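Local coordinates for protein cadherin-23 (Mus musculus, PDB 5UZ8) that probably serves as a calcium-dependent adhesion molecule of hearing and mechanotransduction, built from tandem extracellular cadherin repeats, at residues A[74-87]-A[98-112]. Sequence-based numbering, arbitrary orientation.
Sequences VDYEEVHWLNFTVR and AEIPVYLEIVDINDN. With CA (calcium ion), chain J; CA (calcium ion), chain K; CA (calcium ion), chain I.
Phe84 and Val102 are a hydrogen-bonded pair of the antiparallel strands 81-87 and 98-107, whose axes approach to 4.6 Å at 154°. Seven backbone bonds, from Ile106 N to His80 O through Ile100 N to Val86 O, fix the register. On the Leu82, Phe84 and Val86 face, Val102 CB lies over the Phe84 ring, 3.8 Å from its centroid, while Leu104 CD1 meets the ring edge. Phe84 CG, between backbone N and carbonyl carbon (chi1 55°), lays the ring alongside Val102. On the other face, Glu105 CA makes a CH-pi contact 3.9 Å from the centroid of the Trp81 six-membered ring, and Arg87 NH1 bridges to Glu99 OE2 at 2.8 Å. The Tyr76 ring is sandwiched between His80 CD2 and Asp108 CB, the latter 3.7 Å from its centroid. An alanine at Tyr76 would remove the ring and is likely to open a gap between His80 and Asp108 CB. Glu77 chelates one calcium through OE1 and OE2, and OE2 also reaches a second at 2.3 Å; Asp111 gives OD1 to the first and OD2 to the second. Asp108, Ile109 and Asp144 join the first site, Asp75 the second and Glu21 both, forming the calcium-bound linker between cadherin repeats.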
loop_
_atom_site.group_PDB
_atom_site.type_symbol
_atom_site.label_atom_id
_atom_site.label_comp_id
_atom_site.label_asym_id
_atom_site.label_seq_id
_atom_site.Cartn_x
_atom_site.Cartn_y
_atom_site.Cartn_z
ATOM N N VAL A 74 10.022 0.304 -31.377
ATOM C CA VAL A 74 10.779 1.220 -30.520
ATOM C C VAL A 74 10.052 1.413 -29.187
ATOM O O VAL A 74 8.815 1.377 -29.125
ATOM C CB VAL A 74 11.012 2.566 -31.237
ATOM C CG1 VAL A 74 9.748 3.411 -31.315
ATOM C CG2 VAL A 74 12.146 3.339 -30.596
ATOM N N ASP A 75 10.851 1.582 -28.152
ATOM C CA ASP A 75 10.410 1.769 -26.782
ATOM C C ASP A 75 10.876 3.159 -26.307
ATOM O O ASP A 75 12.073 3.414 -26.209
ATOM C CB ASP A 75 11.062 0.680 -25.929
ATOM C CG ASP A 75 10.643 0.735 -24.451
ATOM O OD1 ASP A 75 9.802 1.572 -24.051
ATOM O OD2 ASP A 75 11.182 -0.068 -23.681
ATOM N N TYR A 76 9.928 4.040 -25.985
ATOM C CA TYR A 76 10.247 5.377 -25.503
ATOM C C TYR A 76 11.103 5.300 -24.249
ATOM O O TYR A 76 11.944 6.143 -24.033
ATOM C CB TYR A 76 8.972 6.197 -25.205
ATOM C CG TYR A 76 9.276 7.609 -24.786
ATOM C CD1 TYR A 76 9.529 8.619 -25.748
ATOM C CD2 TYR A 76 9.352 7.955 -23.444
ATOM C CE1 TYR A 76 9.817 9.904 -25.359
ATOM C CE2 TYR A 76 9.627 9.244 -23.066
ATOM C CZ TYR A 76 9.872 10.198 -24.015
ATOM O OH TYR A 76 10.156 11.468 -23.615
ATOM N N GLU A 77 10.885 4.278 -23.429
ATOM C CA GLU A 77 11.682 4.131 -22.231
ATOM C C GLU A 77 13.163 3.797 -22.516
ATOM O O GLU A 77 13.969 3.901 -21.603
ATOM C CB GLU A 77 11.035 3.144 -21.251
ATOM C CG GLU A 77 9.847 3.716 -20.492
ATOM C CD GLU A 77 8.635 4.095 -21.351
ATOM O OE1 GLU A 77 8.283 5.270 -21.291
ATOM O OE2 GLU A 77 8.001 3.248 -22.045
ATOM N N GLU A 78 13.503 3.459 -23.780
ATOM C CA GLU A 78 14.895 3.211 -24.209
ATOM C C GLU A 78 15.410 4.257 -25.193
ATOM O O GLU A 78 16.590 4.588 -25.176
ATOM C CB GLU A 78 15.003 1.835 -24.876
ATOM C CG GLU A 78 14.717 0.673 -23.944
ATOM C CD GLU A 78 15.669 0.629 -22.765
ATOM O OE1 GLU A 78 16.788 1.179 -22.873
ATOM O OE2 GLU A 78 15.306 0.059 -21.721
ATOM N N VAL A 79 14.530 4.755 -26.060
ATOM C CA VAL A 79 14.916 5.614 -27.184
ATOM C C VAL A 79 13.948 6.785 -27.335
ATOM O O VAL A 79 12.756 6.572 -27.461
ATOM C CB VAL A 79 14.877 4.796 -28.487
ATOM C CG1 VAL A 79 15.142 5.660 -29.716
ATOM C CG2 VAL A 79 15.825 3.599 -28.397
ATOM N N HIS A 80 14.483 8.009 -27.353
ATOM C CA HIS A 80 13.661 9.210 -27.597
ATOM C C HIS A 80 13.680 9.704 -29.042
ATOM O O HIS A 80 12.739 10.372 -29.461
ATOM C CB HIS A 80 14.048 10.342 -26.629
ATOM C CG HIS A 80 13.707 10.068 -25.193
ATOM N ND1 HIS A 80 14.110 10.891 -24.163
ATOM C CD2 HIS A 80 12.994 9.068 -24.622
ATOM C CE1 HIS A 80 13.661 10.404 -23.015
ATOM N NE2 HIS A 80 13.003 9.282 -23.264
ATOM N N TRP A 81 14.741 9.403 -29.797
ATOM C CA TRP A 81 14.888 9.867 -31.172
ATOM C C TRP A 81 15.442 8.743 -32.057
ATOM O O TRP A 81 16.382 8.065 -31.675
ATOM C CB TRP A 81 15.840 11.080 -31.216
ATOM C CG TRP A 81 15.212 12.288 -30.590
ATOM C CD1 TRP A 81 15.285 12.654 -29.301
ATOM C CD2 TRP A 81 14.378 13.252 -31.244
ATOM N NE1 TRP A 81 14.537 13.814 -29.077
ATOM C CE2 TRP A 81 13.972 14.192 -30.268
ATOM C CE3 TRP A 81 13.951 13.428 -32.573
ATOM C CZ2 TRP A 81 13.157 15.278 -30.570
ATOM C CZ3 TRP A 81 13.125 14.523 -32.878
ATOM C CH2 TRP A 81 12.741 15.427 -31.882
ATOM N N LEU A 82 14.828 8.526 -33.211
ATOM C CA LEU A 82 15.419 7.671 -34.243
ATOM C C LEU A 82 15.918 8.600 -35.343
ATOM O O LEU A 82 15.111 9.155 -36.092
ATOM C CB LEU A 82 14.404 6.695 -34.814
ATOM C CG LEU A 82 13.881 5.655 -33.830
ATOM C CD1 LEU A 82 12.747 4.840 -34.430
ATOM C CD2 LEU A 82 15.022 4.790 -33.329
ATOM N N ASN A 83 17.237 8.763 -35.429
ATOM C CA ASN A 83 17.836 9.634 -36.436
ATOM C C ASN A 83 18.552 8.797 -37.497
ATOM O O ASN A 83 19.118 7.726 -37.212
ATOM C CB ASN A 83 18.787 10.638 -35.769
ATOM C CG ASN A 83 18.103 11.441 -34.676
ATOM O OD1 ASN A 83 16.889 11.680 -34.732
ATOM N ND2 ASN A 83 18.847 11.808 -33.651
ATOM N N PHE A 84 18.525 9.295 -38.733
ATOM C CA PHE A 84 19.205 8.656 -39.828
ATOM C C PHE A 84 19.306 9.627 -40.997
ATOM O O PHE A 84 18.794 10.748 -40.943
ATOM C CB PHE A 84 18.517 7.339 -40.245
ATOM C CG PHE A 84 17.080 7.484 -40.585
ATOM C CD1 PHE A 84 16.111 7.512 -39.574
ATOM C CD2 PHE A 84 16.668 7.604 -41.907
ATOM C CE1 PHE A 84 14.775 7.614 -39.886
ATOM C CE2 PHE A 84 15.316 7.726 -42.219
ATOM C CZ PHE A 84 14.372 7.729 -41.205
ATOM N N THR A 85 19.988 9.173 -42.024
ATOM C CA THR A 85 20.193 9.927 -43.237
ATOM C C THR A 85 19.541 9.177 -44.375
ATOM O O THR A 85 19.696 7.954 -44.479
ATOM C CB THR A 85 21.685 10.032 -43.495
ATOM O OG1 THR A 85 22.274 10.836 -42.481
ATOM C CG2 THR A 85 21.984 10.639 -44.827
ATOM N N VAL A 86 18.847 9.905 -45.247
ATOM C CA VAL A 86 18.351 9.348 -46.495
ATOM C C VAL A 86 19.256 9.826 -47.616
ATOM O O VAL A 86 19.558 11.019 -47.696
ATOM C CB VAL A 86 16.919 9.811 -46.799
ATOM C CG1 VAL A 86 16.468 9.210 -48.119
ATOM C CG2 VAL A 86 15.943 9.400 -45.702
ATOM N N ARG A 87 19.738 8.891 -48.435
ATOM C CA ARG A 87 20.516 9.198 -49.636
ATOM C C ARG A 87 19.645 8.915 -50.837
ATOM O O ARG A 87 19.115 7.820 -50.949
ATOM C CB ARG A 87 21.778 8.334 -49.706
ATOM C CG ARG A 87 22.696 8.605 -50.879
ATOM C CD ARG A 87 23.931 7.711 -50.844
ATOM N NE ARG A 87 24.765 7.840 -52.044
ATOM C CZ ARG A 87 25.694 8.782 -52.245
ATOM N NH1 ARG A 87 25.932 9.731 -51.335
ATOM N NH2 ARG A 87 26.390 8.797 -53.384
ATOM N N ALA A 98 22.118 13.134 -53.354
ATOM C CA ALA A 98 21.971 14.066 -52.266
ATOM C C ALA A 98 21.630 13.267 -51.019
ATOM O O ALA A 98 21.135 12.152 -51.117
ATOM C CB ALA A 98 20.852 15.041 -52.558
ATOM N N GLU A 99 21.912 13.872 -49.868
ATOM C CA GLU A 99 21.659 13.277 -48.580
ATOM C C GLU A 99 21.003 14.283 -47.666
ATOM O O GLU A 99 21.242 15.472 -47.773
ATOM C CB GLU A 99 22.964 12.811 -47.965
ATOM C CG GLU A 99 23.487 11.554 -48.635
ATOM C CD GLU A 99 24.749 11.013 -48.009
ATOM O OE1 GLU A 99 25.118 11.442 -46.890
ATOM O OE2 GLU A 99 25.356 10.134 -48.643
ATOM N N ILE A 100 20.164 13.796 -46.770
ATOM C CA ILE A 100 19.474 14.673 -45.857
ATOM C C ILE A 100 19.211 13.955 -44.535
ATOM O O ILE A 100 18.977 12.745 -44.534
ATOM C CB ILE A 100 18.166 15.168 -46.493
ATOM C CG1 ILE A 100 17.540 16.285 -45.656
ATOM C CG2 ILE A 100 17.184 14.036 -46.743
ATOM C CD1 ILE A 100 16.429 17.014 -46.370
ATOM N N PRO A 101 19.216 14.691 -43.416
ATOM C CA PRO A 101 18.882 14.050 -42.152
ATOM C C PRO A 101 17.401 13.896 -41.924
ATOM O O PRO A 101 16.580 14.744 -42.370
ATOM C CB PRO A 101 19.487 14.979 -41.083
ATOM C CG PRO A 101 20.156 16.082 -41.797
ATOM C CD PRO A 101 19.752 16.053 -43.222
ATOM N N VAL A 102 17.075 12.839 -41.191
ATOM C CA VAL A 102 15.730 12.609 -40.687
ATOM C C VAL A 102 15.789 12.467 -39.176
ATOM O O VAL A 102 16.681 11.795 -38.636
ATOM C CB VAL A 102 15.052 11.371 -41.332
ATOM C CG1 VAL A 102 13.643 11.177 -40.773
ATOM C CG2 VAL A 102 14.967 11.531 -42.850
ATOM N N TYR A 103 14.831 13.106 -38.507
ATOM C CA TYR A 103 14.735 13.056 -37.043
ATOM C C TYR A 103 13.311 12.588 -36.675
ATOM O O TYR A 103 12.355 13.363 -36.796
ATOM C CB TYR A 103 15.026 14.420 -36.417
ATOM C CG TYR A 103 16.353 15.059 -36.809
ATOM C CD1 TYR A 103 17.557 14.612 -36.280
ATOM C CD2 TYR A 103 16.399 16.131 -37.689
ATOM C CE1 TYR A 103 18.772 15.197 -36.625
ATOM C CE2 TYR A 103 17.603 16.706 -38.062
ATOM C CZ TYR A 103 18.780 16.246 -37.530
ATOM O OH TYR A 103 19.955 16.870 -37.875
ATOM N N LEU A 104 13.183 11.338 -36.228
ATOM C CA LEU A 104 11.895 10.838 -35.789
ATOM C C LEU A 104 11.773 10.983 -34.281
ATOM O O LEU A 104 12.583 10.436 -33.517
ATOM C CB LEU A 104 11.665 9.379 -36.217
ATOM C CG LEU A 104 11.765 9.086 -37.698
ATOM C CD1 LEU A 104 11.579 7.579 -37.918
ATOM C CD2 LEU A 104 10.775 9.901 -38.501
ATOM N N GLU A 105 10.761 11.731 -33.868
ATOM C CA GLU A 105 10.536 12.097 -32.472
ATOM C C GLU A 105 9.640 11.034 -31.851
ATOM O O GLU A 105 8.474 10.914 -32.206
ATOM C CB GLU A 105 9.855 13.461 -32.418
ATOM C CG GLU A 105 9.545 14.022 -31.030
ATOM C CD GLU A 105 9.030 15.456 -31.100
ATOM O OE1 GLU A 105 8.717 15.953 -32.197
ATOM O OE2 GLU A 105 8.959 16.105 -30.063
ATOM N N ILE A 106 10.197 10.234 -30.956
ATOM C CA ILE A 106 9.413 9.162 -30.348
ATOM C C ILE A 106 8.475 9.757 -29.287
ATOM O O ILE A 106 8.876 10.613 -28.495
ATOM C CB ILE A 106 10.315 8.040 -29.790
ATOM C CG1 ILE A 106 11.302 7.536 -30.847
ATOM C CG2 ILE A 106 9.484 6.871 -29.301
ATOM C CD1 ILE A 106 10.645 7.221 -32.177
ATOM N N VAL A 107 7.227 9.289 -29.271
ATOM C CA VAL A 107 6.190 9.820 -28.383
ATOM C C VAL A 107 5.875 8.759 -27.342
ATOM O O VAL A 107 5.614 7.598 -27.682
ATOM C CB VAL A 107 4.928 10.132 -29.171
ATOM C CG1 VAL A 107 3.807 10.616 -28.259
ATOM C CG2 VAL A 107 5.241 11.175 -30.235
ATOM N N ASP A 108 5.927 9.162 -26.079
ATOM C CA ASP A 108 5.617 8.281 -24.956
ATOM C C ASP A 108 4.136 7.913 -24.989
ATOM O O ASP A 108 3.265 8.786 -25.169
ATOM C CB ASP A 108 5.937 9.047 -23.661
ATOM C CG ASP A 108 5.717 8.251 -22.383
ATOM O OD1 ASP A 108 5.980 7.017 -22.347
ATOM O OD2 ASP A 108 5.354 8.911 -21.368
ATOM N N ILE A 109 3.848 6.645 -24.758
ATOM C CA ILE A 109 2.485 6.185 -24.434
ATOM C C ILE A 109 2.471 5.631 -23.008
ATOM O O ILE A 109 3.516 5.309 -22.441
ATOM C CB ILE A 109 1.933 5.132 -25.446
ATOM C CG1 ILE A 109 2.552 3.758 -25.220
ATOM C CG2 ILE A 109 2.107 5.608 -26.886
ATOM C CD1 ILE A 109 2.112 2.673 -26.198
ATOM N N ASN A 110 1.290 5.524 -22.426
ATOM C CA ASN A 110 1.158 5.087 -21.065
ATOM C C ASN A 110 1.139 3.565 -20.996
ATOM O O ASN A 110 0.092 2.946 -20.741
ATOM C CB ASN A 110 -0.080 5.697 -20.401
ATOM C CG ASN A 110 -0.107 5.452 -18.906
ATOM O OD1 ASN A 110 0.936 5.247 -18.304
ATOM N ND2 ASN A 110 -1.282 5.476 -18.306
ATOM N N ASP A 111 2.320 2.975 -21.189
ATOM C CA ASP A 111 2.467 1.516 -21.230
ATOM C C ASP A 111 3.143 0.901 -19.991
ATOM O O ASP A 111 3.415 -0.308 -19.981
ATOM C CB ASP A 111 3.129 1.050 -22.548
ATOM C CG ASP A 111 4.530 1.625 -22.789
ATOM O OD1 ASP A 111 4.943 2.641 -22.178
ATOM O OD2 ASP A 111 5.220 1.099 -23.700
ATOM N N ASN A 112 3.392 1.697 -18.961
ATOM C CA ASN A 112 3.917 1.172 -17.704
ATOM C C ASN A 112 2.962 1.484 -16.547
ATOM O O ASN A 112 2.483 2.617 -16.416
ATOM C CB ASN A 112 5.302 1.732 -17.403
ATOM C CG ASN A 112 6.352 1.183 -18.363
ATOM O OD1 ASN A 112 6.918 0.115 -18.112
ATOM N ND2 ASN A 112 6.539 1.862 -19.499
HETATM CA CA CA J . 5.918 4.796 -22.094
HETATM CA CA CA K . 7.519 1.559 -23.489
HETATM CA CA CA I . 2.354 4.911 -16.428
HETATM O O HOH W 1 11.024 12.277 -28.232
HETATM O O HOH W 2 7.740 0.143 -21.616
HETATM O O HOH W 3 7.758 -0.502 -24.800
#